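Local atomic coordinates of N-terminal domain of PorA (28-171) (Porphyromonas gingivalis ATCC 33277, PDB entry 6KJK), a protein that is a cargo of the type IX secretion system that influences PorXY-SigP signalling, represented here by its N-terminal domain. Residues N49-I60 against H105-E116. Residues are numbered along the deposited sequence; the frame is centred on the assembly and turned at random. Where two conformers were deposited one is given.
Sequences NVIGKITKQEMI and HTGAFTFSCFPE
N49 and E116 lie side by side at one end of an antiparallel strand pair. N49 ND2 donates to E116 OE1 at 3.3 Å; the carboxylate oxygen lies in the amide plane, but the amide reaches it from above the carboxylate plane. N49 O takes a bent bond from E116 N, and a water links the same two atoms. I51 pairs with F114 through two backbone bonds. Its CD1 reaches the carbonyl oxygen of E116. G52 CA lies 3.5 Å from F111 CE1. K53 pairs with S112. The K53 and F114 side chains cross at about a right angle, with K53 CG 3.9 Å from F114 CD1; the K53 ammonium is at most weakly attracted to the ring. I54 points into the domain. Its CD1 meets the edge of F111 and its CG2 the edge of F109.

The two strands are neighbours in one sheet of a beta-sandwich. F109 and F111 pack against L94 and L92 of the opposing sheet. A beta bulge interrupts the register: T55 and K56 together face T110. T110 O accepts from T55 N, and T110 N donates to K56 O. T55 CG2 touches the F114 ring in its plane, while a water joins T55 OG1 to S112 OG, which also bonds T126. The K56 chain bends at chi3 (-129°), laying CE against T110 OG1, whose polar partner is N128.

Q57 CB leans on F109. E58 and A108 exchange backbone bonds, and E58 OE2 comes 3.5 Å from A108 CB. M59 crosses F109 at about a right angle, CG 3.5 Å from CZ; its sulfur makes a Met-aromatic contact at the ring edge. I60 CB sits over one face of H105, 3.9 Å from the ring centroid. Y96 OH bonds both I60 N and H105 NE2.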
ATOM      1  N   ASN A  49     -10.601   9.080 -12.389  1.00 13.77           N
ATOM      2  CA  ASN A  49     -10.250   9.624 -11.089  1.00 12.77           C
ATOM      3  C   ASN A  49     -10.516   8.580 -10.023  1.00 14.04           C
ATOM      4  O   ASN A  49     -11.608   8.004  -9.962  1.00 16.11           O
ATOM      5  CB  ASN A  49     -11.077  10.878 -10.794  1.00 13.99           C
ATOM      6  CG  ASN A  49     -10.611  12.082 -11.591  1.00 15.25           C
ATOM      7  OD1 ASN A  49      -9.620  12.019 -12.303  1.00 15.69           O
ATOM      8  ND2 ASN A  49     -11.299  13.197 -11.428  1.00 18.18           N
ATOM      9  N   VAL A  50      -9.517   8.328  -9.191  1.00 11.96           N
ATOM     10  CA  VAL A  50      -9.615   7.320  -8.148  1.00 13.28           C
ATOM     11  C   VAL A  50      -9.157   7.896  -6.814  1.00 12.59           C
ATOM     12  O   VAL A  50      -8.500   8.938  -6.738  1.00 12.23           O
ATOM     13  CB  VAL A  50      -8.821   6.055  -8.498  1.00 13.72           C
ATOM     14  CG1 VAL A  50      -9.287   5.471  -9.823  1.00 16.06           C
ATOM     15  CG2 VAL A  50      -7.344   6.351  -8.600  1.00 16.43           C
ATOM     16  N   ILE A  51      -9.493   7.175  -5.742  1.00 13.75           N
ATOM     17  CA  ILE A  51      -8.927   7.426  -4.423  1.00 13.73           C
ATOM     18  C   ILE A  51      -8.332   6.115  -3.931  1.00 14.11           C
ATOM     19  O   ILE A  51      -8.932   5.046  -4.147  1.00 16.75           O
ATOM     20  CB  ILE A  51     -10.004   7.917  -3.439  1.00 15.43           C
ATOM     21  CG1 ILE A  51     -10.559   9.264  -3.865  1.00 19.54           C
ATOM     22  CG2 ILE A  51      -9.479   8.006  -2.025  1.00 19.87           C
ATOM     23  CD1 ILE A  51     -11.851   9.610  -3.152  1.00 26.92           C
ATOM     24  N   GLY A  52      -7.175   6.188  -3.302  1.00 11.31           N
ATOM     25  CA  GLY A  52      -6.529   5.013  -2.705  1.00 11.80           C
ATOM     26  C   GLY A  52      -6.771   5.011  -1.205  1.00 11.57           C
ATOM     27  O   GLY A  52      -6.687   6.052  -0.564  1.00 11.88           O
ATOM     28  N   LYS A  53      -7.121   3.840  -0.677  1.00 11.43           N
ATOM     29  CA  LYS A  53      -7.436   3.712   0.744  1.00 11.72           C
ATOM     30  C   LYS A  53      -6.750   2.499   1.333  1.00  9.99           C
ATOM     31  O   LYS A  53      -6.782   1.407   0.751  1.00 10.54           O
ATOM     32  CB  LYS A  53      -8.939   3.576   0.995  1.00 14.81           C
ATOM     33  CG  LYS A  53      -9.769   4.715   0.450  1.00 19.10           C
ATOM     34  CD  LYS A  53     -11.156   4.699   1.043  1.00 21.29           C
ATOM     35  CE  LYS A  53     -12.042   5.740   0.353  1.00 30.20           C
ATOM     36  NZ  LYS A  53     -13.383   5.835   1.010  1.00 37.06           N
ATOM     37  N   ILE A  54      -6.185   2.692   2.518  1.00  9.86           N
ATOM     38  CA  ILE A  54      -5.859   1.562   3.371  1.00  9.95           C
ATOM     39  C   ILE A  54      -7.153   1.136   4.052  1.00  9.79           C
ATOM     40  O   ILE A  54      -7.721   1.891   4.841  1.00 11.26           O
ATOM     41  CB  ILE A  54      -4.770   1.932   4.379  1.00 10.53           C
ATOM     42  CG1 ILE A  54      -3.470   2.310   3.666  1.00 12.57           C
ATOM     43  CG2 ILE A  54      -4.596   0.813   5.426  1.00 11.69           C
ATOM     44  CD1 ILE A  54      -2.818   1.169   2.899  1.00 13.04           C
ATOM     45  N   THR A  55      -7.636  -0.054   3.726  1.00 10.42           N
ATOM     46  CA  THR A  55      -8.940  -0.513   4.195  1.00 12.02           C
ATOM     47  C   THR A  55      -8.836  -1.458   5.384  1.00 12.10           C
ATOM     48  O   THR A  55      -9.860  -1.725   6.035  1.00 13.76           O
ATOM     49  CB  THR A  55      -9.712  -1.216   3.063  1.00 12.48           C
ATOM     50  OG1 THR A  55      -8.967  -2.356   2.653  1.00 12.68           O
ATOM     51  CG2 THR A  55      -9.929  -0.312   1.854  1.00 12.82           C
ATOM     52  N   LYS A  56      -7.647  -1.993   5.667  1.00 10.69           N
ATOM     53  CA  LYS A  56      -7.395  -2.833   6.838  1.00 13.40           C
ATOM     54  C   LYS A  56      -5.969  -2.560   7.269  1.00 12.02           C
ATOM     55  O   LYS A  56      -5.084  -2.419   6.409  1.00 11.73           O
ATOM     56  CB  LYS A  56      -7.461  -4.315   6.445  1.00 15.26           C
ATOM     57  CG  LYS A  56      -8.775  -4.775   5.776  1.00 29.62           C
ATOM     58  CD  LYS A  56      -8.663  -6.255   5.373  1.00 29.59           C
ATOM     59  CE  LYS A  56      -9.038  -6.553   3.908  1.00 36.50           C
ATOM     60  NZ  LYS A  56     -10.146  -7.554   3.760  1.00 42.30           N
ATOM     61  N   GLN A  57      -5.733  -2.500   8.584  1.00 11.32           N
ATOM     62  CA  GLN A  57      -4.399  -2.233   9.100  1.00 11.19           C
ATOM     63  C   GLN A  57      -4.168  -3.036  10.376  1.00 12.57           C
ATOM     64  O   GLN A  57      -4.955  -2.976  11.333  1.00 14.67           O
ATOM     65  CB  GLN A  57      -4.210  -0.746   9.403  1.00 11.64           C
ATOM     66  CG  GLN A  57      -5.382  -0.117  10.199  1.00 14.52           C
ATOM     67  CD  GLN A  57      -5.056   1.264  10.690  1.00 16.69           C
ATOM     68  OE1 GLN A  57      -4.216   1.433  11.571  1.00 15.87           O
ATOM     69  NE2 GLN A  57      -5.698   2.268  10.107  1.00 23.26           N
ATOM     70  N   GLU A  58      -3.090  -3.778  10.414  1.00 10.52           N
ATOM     71  CA  GLU A  58      -2.707  -4.588  11.573  1.00 11.40           C
ATOM     72  C   GLU A  58      -1.243  -4.315  11.846  1.00 12.28           C
ATOM     73  O   GLU A  58      -0.396  -4.541  10.960  1.00 12.18           O
ATOM     74  CB  GLU A  58      -2.909  -6.068  11.248  1.00 14.16           C
ATOM     75  CG  GLU A  58      -4.280  -6.351  10.604  1.00 24.22           C
ATOM     76  CD  GLU A  58      -4.707  -7.816  10.604  1.00 40.68           C
ATOM     77  OE1 GLU A  58      -5.655  -8.163  11.344  1.00 50.00           O
ATOM     78  OE2 GLU A  58      -4.120  -8.615   9.843  1.00 43.56           O
ATOM     79  N   MET A  59      -0.935  -3.809  13.021  1.00 10.77           N
ATOM     80  CA  MET A  59       0.409  -3.362  13.344  1.00 12.53           C
ATOM     81  C   MET A  59       0.761  -3.787  14.756  1.00 11.11           C
ATOM     82  O   MET A  59      -0.110  -3.946  15.623  1.00 13.26           O
ATOM     83  CB  MET A  59       0.528  -1.829  13.252  1.00 11.34           C
ATOM     84  CG  MET A  59       0.195  -1.244  11.862  1.00 13.03           C
ATOM     85  SD  MET A  59       0.646   0.488  11.661  1.00 12.48           S
ATOM     86  CE  MET A  59      -0.630   1.281  12.630  1.00 13.63           C
ATOM     87  N   ILE A  60       2.045  -3.904  15.005  1.00 11.86           N
ATOM     88  CA  ILE A  60       2.515  -3.946  16.389  1.00 14.15           C
ATOM     89  C   ILE A  60       2.223  -2.600  17.063  1.00 15.64           C
ATOM     90  O   ILE A  60       1.955  -1.581  16.431  1.00 16.61           O
ATOM     91  CB  ILE A  60       4.015  -4.313  16.378  1.00 16.51           C
ATOM     92  CG1 ILE A  60       4.438  -4.872  17.738  1.00 17.51           C
ATOM     93  CG2 ILE A  60       4.880  -3.123  15.997  1.00 16.17           C
ATOM     94  CD1 ILE A  60       5.726  -5.583  17.678  1.00 24.95           C
ATOM     95  N   HIS A 105       7.368 -10.287  13.724  1.00 20.24           N
ATOM     96  CA  HIS A 105       5.927 -10.091  13.679  1.00 18.75           C
ATOM     97  C   HIS A 105       5.561  -9.761  12.247  1.00 16.95           C
ATOM     98  O   HIS A 105       6.426  -9.476  11.413  1.00 16.53           O
ATOM     99  CB  HIS A 105       5.454  -8.987  14.638  1.00 19.59           C
ATOM    100  CG  HIS A 105       5.549  -7.597  14.086  1.00 18.33           C
ATOM    101  ND1 HIS A 105       6.670  -6.811  14.231  1.00 19.43           N
ATOM    102  CD2 HIS A 105       4.643  -6.839  13.417  1.00 17.43           C
ATOM    103  CE1 HIS A 105       6.465  -5.639  13.649  1.00 18.23           C
ATOM    104  NE2 HIS A 105       5.234  -5.626  13.164  1.00 15.63           N
ATOM    105  N   THR A 106       4.270  -9.825  11.962  1.00 15.87           N
ATOM    106  CA  THR A 106       3.763  -9.447  10.648  1.00 16.68           C
ATOM    107  C   THR A 106       2.844  -8.241  10.794  1.00 17.02           C
ATOM    108  O   THR A 106       1.861  -8.290  11.545  1.00 20.17           O
ATOM    109  CB  THR A 106       3.003 -10.612  10.013  1.00 19.74           C
ATOM    110  OG1 THR A 106       3.870 -11.758   9.912  1.00 22.90           O
ATOM    111  CG2 THR A 106       2.529 -10.227   8.627  1.00 19.15           C
ATOM    112  N   GLY A 107       3.182  -7.144  10.119  1.00 13.56           N
ATOM    113  CA  GLY A 107       2.218  -6.060   9.881  1.00 14.48           C
ATOM    114  C   GLY A 107       1.455  -6.403   8.613  1.00 12.32           C
ATOM    115  O   GLY A 107       2.024  -6.949   7.673  1.00 17.38           O
ATOM    116  N   ALA A 108       0.166  -6.165   8.593  1.00 11.66           N
ATOM    117  CA  ALA A 108      -0.652  -6.548   7.449  1.00 12.46           C
ATOM    118  C   ALA A 108      -1.593  -5.406   7.094  1.00 12.15           C
ATOM    119  O   ALA A 108      -2.235  -4.819   7.984  1.00 12.35           O
ATOM    120  CB  ALA A 108      -1.457  -7.820   7.749  1.00 15.30           C
ATOM    121  N   PHE A 109      -1.670  -5.090   5.801  1.00 10.09           N
ATOM    122  CA  PHE A 109      -2.483  -3.996   5.319  1.00 10.28           C
ATOM    123  C   PHE A 109      -3.203  -4.440   4.067  1.00 11.19           C
ATOM    124  O   PHE A 109      -2.723  -5.318   3.335  1.00 12.60           O
ATOM    125  CB  PHE A 109      -1.604  -2.786   4.973  1.00 10.63           C
ATOM    126  CG  PHE A 109      -0.848  -2.243   6.168  1.00  9.62           C
ATOM    127  CD1 PHE A 109       0.390  -2.751   6.524  1.00 10.82           C
ATOM    128  CD2 PHE A 109      -1.403  -1.232   6.953  1.00 10.83           C
ATOM    129  CE1 PHE A 109       1.071  -2.224   7.616  1.00 11.86           C
ATOM    130  CE2 PHE A 109      -0.718  -0.719   8.011  1.00 12.24           C
ATOM    131  CZ  PHE A 109       0.512  -1.197   8.348  1.00 10.34           C
ATOM    132  N   THR A 110      -4.329  -3.809   3.794  1.00 10.05           N
ATOM    133  CA  THR A 110      -4.978  -3.945   2.494  1.00 10.39           C
ATOM    134  C   THR A 110      -5.103  -2.556   1.911  1.00 10.12           C
ATOM    135  O   THR A 110      -5.491  -1.623   2.617  1.00 10.91           O
ATOM    136  CB  THR A 110      -6.346  -4.623   2.619  1.00 11.40           C
ATOM    137  OG1 THR A 110      -6.160  -5.935   3.175  1.00 13.34           O
ATOM    138  CG2 THR A 110      -7.042  -4.739   1.264  1.00 12.14           C
ATOM    139  N   PHE A 111      -4.755  -2.414   0.641  1.00  9.63           N
ATOM    140  CA  PHE A 111      -4.919  -1.172  -0.099  1.00  9.93           C
ATOM    141  C   PHE A 111      -5.908  -1.448  -1.217  1.00  8.72           C
ATOM    142  O   PHE A 111      -5.734  -2.424  -1.980  1.00 10.49           O
ATOM    143  CB  PHE A 111      -3.586  -0.717  -0.683  1.00 10.77           C
ATOM    144  CG  PHE A 111      -3.725   0.447  -1.625  1.00 10.61           C
ATOM    145  CD1 PHE A 111      -3.745   1.759  -1.153  1.00 10.68           C
ATOM    146  CD2 PHE A 111      -3.880   0.227  -2.984  1.00 10.85           C
ATOM    147  CE1 PHE A 111      -3.872   2.833  -2.048  1.00 11.85           C
ATOM    148  CE2 PHE A 111      -4.025   1.286  -3.882  1.00 12.66           C
ATOM    149  CZ  PHE A 111      -4.006   2.575  -3.404  1.00 12.93           C
ATOM    150  N   SER A 112      -6.886  -0.567  -1.384  1.00  9.21           N
ATOM    151  CA  SER A 112      -7.745  -0.628  -2.559  1.00 10.58           C
ATOM    152  C   SER A 112      -7.870   0.729  -3.212  1.00 11.04           C
ATOM    153  O   SER A 112      -7.880   1.771  -2.557  1.00 11.27           O
ATOM    154  CB  SER A 112      -9.167  -1.106  -2.219  1.00 12.51           C
ATOM    155  OG  SER A 112      -9.143  -2.433  -1.720  1.00 13.82           O
ATOM    156  N   CYS A 113      -8.046   0.673  -4.513  1.00 12.56           N
ATOM    157  CA  CYS A 113      -8.365   1.824  -5.342  0.54 14.57           C
ATOM    158  C   CYS A 113      -9.883   1.863  -5.525  1.00 15.64           C
ATOM    159  O   CYS A 113     -10.479   0.847  -5.888  1.00 18.72           O
ATOM    160  CB  CYS A 113      -7.688   1.603  -6.706  0.54 17.32           C
ATOM    161  SG  CYS A 113      -7.521   2.983  -7.801  0.54 14.82           S
ATOM    162  N   PHE A 114     -10.491   3.013  -5.281  1.00 14.19           N
ATOM    163  CA  PHE A 114     -11.919   3.158  -5.480  1.00 15.77           C
ATOM    164  C   PHE A 114     -12.167   4.252  -6.505  1.00 19.51           C
ATOM    165  O   PHE A 114     -11.379   5.208  -6.605  1.00 17.07           O
ATOM    166  CB  PHE A 114     -12.576   3.635  -4.190  1.00 18.13           C
ATOM    167  CG  PHE A 114     -12.588   2.613  -3.102  1.00 16.05           C
ATOM    168  CD1 PHE A 114     -11.491   2.450  -2.246  1.00 15.97           C
ATOM    169  CD2 PHE A 114     -13.717   1.834  -2.896  1.00 22.13           C
ATOM    170  CE1 PHE A 114     -11.532   1.510  -1.226  1.00 16.55           C
ATOM    171  CE2 PHE A 114     -13.749   0.899  -1.870  1.00 24.96           C
ATOM    172  CZ  PHE A 114     -12.646   0.748  -1.043  1.00 19.23           C
ATOM    173  N   PRO A 115     -13.264   4.170  -7.256  1.00 21.15           N
ATOM    174  CA  PRO A 115     -13.699   5.335  -8.020  1.00 21.80           C
ATOM    175  C   PRO A 115     -13.891   6.493  -7.065  1.00 23.66           C
ATOM    176  O   PRO A 115     -14.178   6.314  -5.877  1.00 25.84           O
ATOM    177  CB  PRO A 115     -15.044   4.896  -8.611  1.00 25.67           C
ATOM    178  CG  PRO A 115     -15.071   3.408  -8.486  1.00 28.71           C
ATOM    179  CD  PRO A 115     -14.285   3.108  -7.254  1.00 22.21           C
ATOM    180  N   GLU A 116     -13.701   7.692  -7.601  1.00 25.54           N
ATOM    181  CA  GLU A 116     -13.804   8.927  -6.847  1.00 29.50           C
ATOM    182  C   GLU A 116     -14.909   8.919  -5.791  1.00 37.00           C
ATOM    183  O   GLU A 116     -14.733   9.466  -4.695  1.00 37.00           O
ATOM    184  CB  GLU A 116     -14.042  10.069  -7.825  1.00 29.61           C
ATOM    185  CG  GLU A 116     -13.240  11.228  -7.480  1.00 32.21           C
ATOM    186  CD  GLU A 116     -13.685  12.427  -8.210  1.00 18.40           C
ATOM    187  OE1 GLU A 116     -13.772  12.422  -9.462  1.00 22.25           O
ATOM    188  OE2 GLU A 116     -13.980  13.375  -7.489  1.00 27.92           O
TER
HETATM  189  O   HOH W   1     -14.223   7.681 -10.632  1.00 28.90           O
HETATM  190  O   HOH W   2     -10.389  -3.391   0.500  1.00 17.24           O